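Local coordinates for LanC-like protein GCR2 (Arabidopsis thaliana, PDB 3T33) that binds zinc as a member of the LanC-like protein family and may play a role in abscisic acid signalling, at residues Tyr172-Tyr177 with Arg199-Glu204; Tyr222-Lys227 with Ala232-Ala237; Leu399-Met402 with Gln407-Phe410. One frame throughout, in Å; residues are numbered along the deposited sequence.

Contact 1 of 3, residues Tyr172-Tyr177 with Arg199-Glu204; sequences YGRAGY and RSVVEE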
# COMPACT_ATOMS: atom_id res chain seq x y z
N TYR A 172 3.15 -5.91 12.47
CA TYR A 172 4.00 -6.68 13.46
C TYR A 172 3.61 -8.15 13.65
O TYR A 172 4.42 -8.95 14.08
CB TYR A 172 4.14 -5.93 14.81
CG TYR A 172 4.79 -4.54 14.65
CD1 TYR A 172 6.13 -4.39 14.22
CD2 TYR A 172 4.07 -3.39 14.90
CE1 TYR A 172 6.70 -3.15 14.06
CE2 TYR A 172 4.64 -2.12 14.74
CZ TYR A 172 5.94 -2.02 14.32
OH TYR A 172 6.48 -0.76 14.16
N GLY A 173 2.44 -8.51 13.18
CA GLY A 173 1.86 -9.79 13.40
C GLY A 173 1.87 -10.76 12.26
O GLY A 173 2.56 -10.61 11.25
N ARG A 174 1.10 -11.79 12.47
CA ARG A 174 1.01 -12.91 11.60
C ARG A 174 0.47 -12.55 10.20
O ARG A 174 0.91 -13.12 9.25
CB ARG A 174 0.12 -14.01 12.26
CG ARG A 174 0.90 -15.01 13.18
CD ARG A 174 -0.05 -16.02 13.93
NE ARG A 174 -0.31 -15.55 15.28
CZ ARG A 174 0.40 -15.90 16.34
NH1 ARG A 174 1.38 -16.77 16.22
NH2 ARG A 174 0.14 -15.35 17.50
N ALA A 175 -0.53 -11.67 10.08
CA ALA A 175 -1.01 -11.32 8.74
C ALA A 175 0.20 -10.79 7.92
O ALA A 175 0.40 -11.20 6.78
CB ALA A 175 -2.14 -10.27 8.81
N GLY A 176 1.04 -10.00 8.58
CA GLY A 176 2.29 -9.47 8.04
C GLY A 176 3.33 -10.46 7.57
O GLY A 176 3.96 -10.27 6.51
N TYR A 177 3.56 -11.53 8.34
CA TYR A 177 4.50 -12.53 7.91
C TYR A 177 3.85 -13.30 6.74
O TYR A 177 4.48 -13.68 5.76
CB TYR A 177 4.78 -13.45 9.10
CG TYR A 177 5.36 -14.76 8.65
CD1 TYR A 177 6.72 -14.88 8.35
CD2 TYR A 177 4.57 -15.87 8.52
CE1 TYR A 177 7.27 -16.08 7.92
CE2 TYR A 177 5.14 -17.14 8.07
CZ TYR A 177 6.48 -17.21 7.79
OH TYR A 177 7.06 -18.38 7.30
N ARG A 199 -0.77 -22.26 5.57
CA ARG A 199 -2.07 -22.72 6.09
C ARG A 199 -2.12 -22.72 7.64
O ARG A 199 -3.09 -22.26 8.26
CB ARG A 199 -2.40 -24.08 5.51
CG ARG A 199 -3.77 -24.64 5.95
CD ARG A 199 -4.94 -23.69 5.62
NE ARG A 199 -6.13 -24.13 6.31
CZ ARG A 199 -7.32 -23.56 6.27
NH1 ARG A 199 -7.55 -22.48 5.51
NH2 ARG A 199 -8.31 -24.11 6.98
N SER A 200 -1.01 -23.11 8.27
CA SER A 200 -1.01 -23.14 9.73
C SER A 200 -1.15 -21.75 10.30
O SER A 200 -1.79 -21.56 11.32
CB SER A 200 0.28 -23.78 10.26
OG SER A 200 0.71 -22.96 11.34
N VAL A 201 -0.55 -20.76 9.64
CA VAL A 201 -0.67 -19.37 10.14
C VAL A 201 -2.10 -18.88 9.98
O VAL A 201 -2.64 -18.19 10.84
CB VAL A 201 0.40 -18.41 9.46
CG1 VAL A 201 0.32 -17.00 9.96
CG2 VAL A 201 1.76 -18.95 9.69
N VAL A 202 -2.72 -19.29 8.88
CA VAL A 202 -4.13 -18.98 8.61
C VAL A 202 -5.03 -19.56 9.75
O VAL A 202 -5.89 -18.85 10.30
CB VAL A 202 -4.59 -19.52 7.19
CG1 VAL A 202 -6.14 -19.47 7.06
CG2 VAL A 202 -3.91 -18.72 6.05
N GLU A 203 -4.84 -20.84 10.08
CA GLU A 203 -5.68 -21.46 11.11
C GLU A 203 -5.50 -20.80 12.47
O GLU A 203 -6.49 -20.48 13.14
CB GLU A 203 -5.46 -22.96 11.15
CG GLU A 203 -5.96 -23.65 9.89
CD GLU A 203 -5.48 -25.05 9.81
OE1 GLU A 203 -4.76 -25.43 10.76
OE2 GLU A 203 -5.80 -25.78 8.82
N GLU A 204 -4.28 -20.40 12.79
CA GLU A 204 -4.08 -19.63 14.03
C GLU A 204 -4.75 -18.31 13.96
O GLU A 204 -5.21 -17.78 14.98
CB GLU A 204 -2.61 -19.46 14.36
CG GLU A 204 -2.28 -18.51 15.53
CD GLU A 204 -2.83 -18.93 16.97
OE1 GLU A 204 -3.19 -20.10 17.19
OE2 GLU A 204 -2.86 -18.05 17.89
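V201 meets both R174 and Y177, and its first torsion decides which methyl goes to which: CG1 stands anti to the backbone N (chi1 -180°), against the start of the R174 chain, while CG2, beside the backbone N, is left for the tyrosine. R174 CB and CG each lie 3.8 Å from V201 CG1. One turn further along, E204 throws its CG anti to the backbone N and bends at chi2 (63°). E204 CG thereby comes over one face of the R174 guanidinium, toward the rim, 3.6 Å from R174 NE. The carboxylate plane is turned 69° from the guanidinium. E204 OE2 lies 4.1 Å from R174 NH2 but well out of the guanidinium plane, so opposite charges are near each other without an N-H aimed at the oxygen. The carboxylate is held by other groups: OE2 by the hydroxyl of Y168, OE1 by a salt bridge to R207. At the other end of the contact V201 CG2 approaches the edge of the Y177 ring, 4.2 Å from CE2, in purely apolar packing. G173 is the N-cap of helix 174-188, and the contact packs the first turn of this helix on the middle of helix 195-212, its successor in the helical LanC-like fold; A175 and V202, pointing away from the contact, touch the next helix, 236-244.

Contact 2 of 3, residues Tyr222-Lys227 with Ala232-Ala237; sequences YEWHGK and AAHGLA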
# COMPACT_ATOMS: atom_id res chain seq x y z
N TYR A 222 -9.62 -8.96 16.86
CA TYR A 222 -8.21 -8.94 17.17
C TYR A 222 -7.92 -7.70 17.95
O TYR A 222 -8.69 -6.74 17.94
CB TYR A 222 -7.33 -8.94 15.88
CG TYR A 222 -7.64 -10.14 15.04
CD1 TYR A 222 -7.08 -11.33 15.33
CD2 TYR A 222 -8.60 -10.08 14.03
CE1 TYR A 222 -7.38 -12.47 14.59
CE2 TYR A 222 -8.94 -11.21 13.32
CZ TYR A 222 -8.31 -12.40 13.59
OH TYR A 222 -8.64 -13.58 12.88
N GLU A 223 -6.76 -7.70 18.55
CA GLU A 223 -6.33 -6.60 19.35
C GLU A 223 -4.87 -6.43 19.09
O GLU A 223 -4.11 -7.41 18.97
CB GLU A 223 -6.48 -6.99 20.82
CG GLU A 223 -7.93 -6.90 21.34
CD GLU A 223 -8.08 -7.30 22.87
OE1 GLU A 223 -7.03 -7.39 23.60
OE2 GLU A 223 -9.26 -7.49 23.30
N TRP A 224 -4.47 -5.17 19.01
CA TRP A 224 -3.05 -4.88 19.01
C TRP A 224 -2.85 -3.75 19.98
O TRP A 224 -3.61 -2.80 19.94
CB TRP A 224 -2.59 -4.48 17.60
CG TRP A 224 -1.15 -4.29 17.57
CD1 TRP A 224 -0.19 -5.26 17.68
CD2 TRP A 224 -0.46 -3.05 17.42
NE1 TRP A 224 1.07 -4.69 17.63
CE2 TRP A 224 0.93 -3.34 17.45
CE3 TRP A 224 -0.86 -1.72 17.27
CZ2 TRP A 224 1.91 -2.35 17.34
CZ3 TRP A 224 0.13 -0.72 17.17
CH2 TRP A 224 1.49 -1.05 17.21
N HIS A 225 -1.85 -3.84 20.85
CA HIS A 225 -1.67 -2.82 21.91
C HIS A 225 -2.96 -2.69 22.76
O HIS A 225 -3.42 -1.58 23.07
CB HIS A 225 -1.35 -1.47 21.26
CG HIS A 225 0.09 -1.27 20.96
ND1 HIS A 225 0.62 -0.04 20.63
CD2 HIS A 225 1.14 -2.15 20.99
CE1 HIS A 225 1.93 -0.16 20.46
NE2 HIS A 225 2.27 -1.43 20.66
N GLY A 226 -3.58 -3.84 23.03
CA GLY A 226 -4.91 -3.87 23.67
C GLY A 226 -6.07 -3.16 22.97
O GLY A 226 -7.19 -3.18 23.49
N LYS A 227 -5.81 -2.55 21.80
CA LYS A 227 -6.85 -1.89 20.95
C LYS A 227 -7.50 -2.76 19.83
O LYS A 227 -6.84 -3.57 19.18
CB LYS A 227 -6.30 -0.62 20.32
CG LYS A 227 -6.56 0.67 21.10
CD LYS A 227 -5.34 1.60 21.09
CE LYS A 227 -5.73 3.07 21.28
NZ LYS A 227 -6.49 3.61 20.09
N ALA A 232 -6.05 -1.03 8.03
CA ALA A 232 -5.16 -1.87 7.22
C ALA A 232 -3.88 -2.22 8.00
O ALA A 232 -3.46 -3.35 8.03
CB ALA A 232 -4.83 -1.14 5.90
N ALA A 233 -3.24 -1.23 8.60
CA ALA A 233 -1.95 -1.41 9.20
C ALA A 233 -2.03 -2.29 10.48
O ALA A 233 -1.28 -3.25 10.60
CB ALA A 233 -1.35 -0.07 9.49
N HIS A 234 -2.99 -2.03 11.39
CA HIS A 234 -3.03 -2.78 12.63
C HIS A 234 -4.36 -3.43 12.97
O HIS A 234 -4.49 -4.00 14.09
CB HIS A 234 -2.63 -1.91 13.83
CG HIS A 234 -1.24 -1.37 13.78
ND1 HIS A 234 -0.13 -2.18 13.85
CD2 HIS A 234 -0.77 -0.09 13.80
CE1 HIS A 234 0.96 -1.43 13.86
NE2 HIS A 234 0.60 -0.16 13.84
N GLY A 235 -5.32 -3.40 12.03
CA GLY A 235 -6.68 -3.78 12.31
C GLY A 235 -7.28 -4.89 11.49
O GLY A 235 -6.57 -5.66 10.84
N LEU A 236 -8.61 -4.94 11.50
CA LEU A 236 -9.38 -5.98 10.85
C LEU A 236 -9.16 -6.02 9.31
O LEU A 236 -8.99 -7.10 8.73
CB LEU A 236 -10.89 -5.76 11.17
CG LEU A 236 -11.39 -5.79 12.64
CD1 LEU A 236 -12.92 -5.60 12.70
CD2 LEU A 236 -11.02 -7.06 13.41
N ALA A 237 -9.17 -4.85 8.68
CA ALA A 237 -9.02 -4.73 7.22
C ALA A 237 -7.81 -5.46 6.70
O ALA A 237 -7.95 -6.27 5.81
CB ALA A 237 -8.94 -3.24 6.83
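W224 lays its indole flat on the imidazole of H234, a face-to-face stack between a type I' beta turn (W224 to K227) and the loop leading to helix 236-244, within the helical LanC-like fold. Backbone bonds in both directions between W224 and K227 close the turn. From W224 CB, which lies 4.0 Å from H234 O, the chain swings CG anti to the backbone N (chi1 -175°), and the ring extends over the histidine. At the fused bond CD2 is nearest to H234 ND1, as CE2 is. W224 CE3 passes over H234 CG and ND1, both 3.5 Å away. Further out, CZ3 sits above the centre of the imidazole, CZ2 faces CE1, and W224 CH2 at the far rim comes within 3.4 Å of H234 CE1. The six-membered ring and the imidazole have centroids 3.7 Å apart and planes only 6° from parallel. H234 ND1 is hydrogen-bonded to E169, which, with the stack, helps set the rotation of the imidazole. The side chain of H234 lies about 8 Å from the zinc ion, which C288, C333 and H334 hold, and about 4 Å from an acetate, probably from the crystallisation liquor. Y222, its hydroxyl hydrogen-bonded to the carbonyl of I205, makes the second touch: L236 CD2 comes to the edge of its ring, in plane, 3.9 Å from Y222 CD2.

Contact 3 of 3, residues Leu399-Met402 with Gln407-Phe410; sequences LLDM and QALF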
# COMPACT_ATOMS: atom_id res chain seq x y z
N LEU A 399 4.26 7.27 -8.25
CA LEU A 399 4.43 7.91 -9.56
C LEU A 399 4.81 6.88 -10.62
O LEU A 399 4.17 6.80 -11.73
CB LEU A 399 5.45 9.05 -9.50
CG LEU A 399 5.08 10.52 -9.24
CD1 LEU A 399 3.64 10.73 -8.81
CD2 LEU A 399 6.17 11.28 -8.35
N LEU A 400 5.80 6.06 -10.26
CA LEU A 400 6.21 4.97 -11.14
C LEU A 400 5.05 4.03 -11.46
O LEU A 400 4.92 3.52 -12.59
CB LEU A 400 7.35 4.19 -10.47
CG LEU A 400 8.65 5.01 -10.41
CD1 LEU A 400 9.73 4.30 -9.59
CD2 LEU A 400 9.20 5.35 -11.84
N ASP A 401 4.21 3.77 -10.46
CA ASP A 401 3.12 2.79 -10.63
C ASP A 401 1.98 3.40 -11.57
O ASP A 401 1.17 2.66 -12.17
CB ASP A 401 2.58 2.42 -9.25
CG ASP A 401 2.58 0.95 -8.96
OD1 ASP A 401 2.83 0.12 -9.86
OD2 ASP A 401 2.31 0.62 -7.77
N MET A 402 1.92 4.74 -11.66
CA MET A 402 1.00 5.39 -12.64
C MET A 402 1.37 5.11 -14.11
O MET A 402 0.54 5.21 -15.00
CB MET A 402 0.91 6.89 -12.45
CG MET A 402 0.42 7.37 -11.09
SD MET A 402 -1.35 7.14 -10.86
CE MET A 402 -1.94 8.49 -11.90
N GLN A 407 -1.86 -2.19 -13.40
CA GLN A 407 -0.93 -3.12 -12.77
C GLN A 407 -0.49 -2.57 -11.37
O GLN A 407 0.20 -3.23 -10.67
CB GLN A 407 0.30 -3.35 -13.66
CG GLN A 407 0.01 -4.19 -14.92
CD GLN A 407 -0.66 -5.55 -14.60
OE1 GLN A 407 -1.69 -5.90 -15.17
NE2 GLN A 407 -0.07 -6.32 -13.67
N ALA A 408 -0.90 -1.35 -11.01
CA ALA A 408 -0.49 -0.69 -9.77
C ALA A 408 -1.07 -1.34 -8.54
O ALA A 408 -2.28 -1.51 -8.46
CB ALA A 408 -0.91 0.74 -9.78
N LEU A 409 -0.18 -1.72 -7.61
CA LEU A 409 -0.50 -2.35 -6.31
C LEU A 409 0.04 -1.56 -5.09
O LEU A 409 1.22 -1.31 -5.06
CB LEU A 409 0.08 -3.75 -6.28
CG LEU A 409 -0.51 -4.66 -7.38
CD1 LEU A 409 0.30 -6.02 -7.52
CD2 LEU A 409 -2.01 -4.94 -7.16
N PHE A 410 -0.81 -1.18 -4.11
CA PHE A 410 -0.31 -0.48 -2.90
C PHE A 410 0.84 -1.34 -2.26
O PHE A 410 0.64 -2.52 -2.01
CB PHE A 410 -1.44 -0.23 -1.91
CG PHE A 410 -1.05 0.62 -0.70
CD1 PHE A 410 -0.26 0.11 0.32
CD2 PHE A 410 -1.53 1.89 -0.55
CE1 PHE A 410 0.06 0.90 1.47
CE2 PHE A 410 -1.19 2.67 0.57
CZ PHE A 410 -0.39 2.15 1.57
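D401 and A408 face each other across the contact, each side chain directed at the other segment. The carboxylate carbon of D401 lies against the alanine: D401 CG is 3.6 Å from A408 CB and equally far from A408 CA. The two carboxylate oxygens separate along the chain they meet. D401 OD1 stays beside A408, 3.4 Å from its CA, whereas OD2 reaches past it to the amide of L409. That amide gives OD2 a weak hydrogen bond, 3.4 Å from L409 N to D401 OD2 with an N-H...acceptor angle of 132°, so it is both long and bent. With chi1 of D401 at -125°, well away from a staggered position, the carboxylate lies alongside A408 CA and CB, with OD2 toward L409 N. The methyl of A408 in turn approaches the backbone of the helix, A408 CB lying 3.7 Å from D401 O.

The chain turns back just after helix 392-402 of the LanC-like fold, and the contact joins its two arms: D401 lies near the C-terminal end of this helix, and 407-410 is an irregular run, one short connection later, near the end of the chain. Stronger partners than L409 grip the D401 carboxylate. OD2 is hydrogen-bonded to the hydroxyl of Y341, and OD1 forms a salt bridge with K93, so this buried acid has a polar partner on both oxygens; the lysine probably favours the ionised form of D401. L409 and F410 direct their side chains away from the helix segment. Helix 336-350, which carries Y341, also packs against the irregular run, through L344 on the A408 methyl and R348 on L409.

How the contacts relate
The three contacts follow one another along the chain without overlap, all within the LanC-like fold. Contacts 1 and 2 are neighbours, their centres 14 Å apart, and they touch directly: Y172 CD2 lies 3.4 Å from W224 CZ2 and 3.8 Å from H234 CE1. Contact 1 pairs helices 174-188 and 195-212, and contact 2 lies in the connection from 195-212 to helix 236-244, so together they span three consecutive helices. Through Y172, contact 2 links the helix pairing of contact 1 to the neighbourhood of the zinc site. Contact 3, near the end of helix 392-402, lies away from that site, its centre 26 Å from both others and its nearest atoms about 7 Å from contact 2.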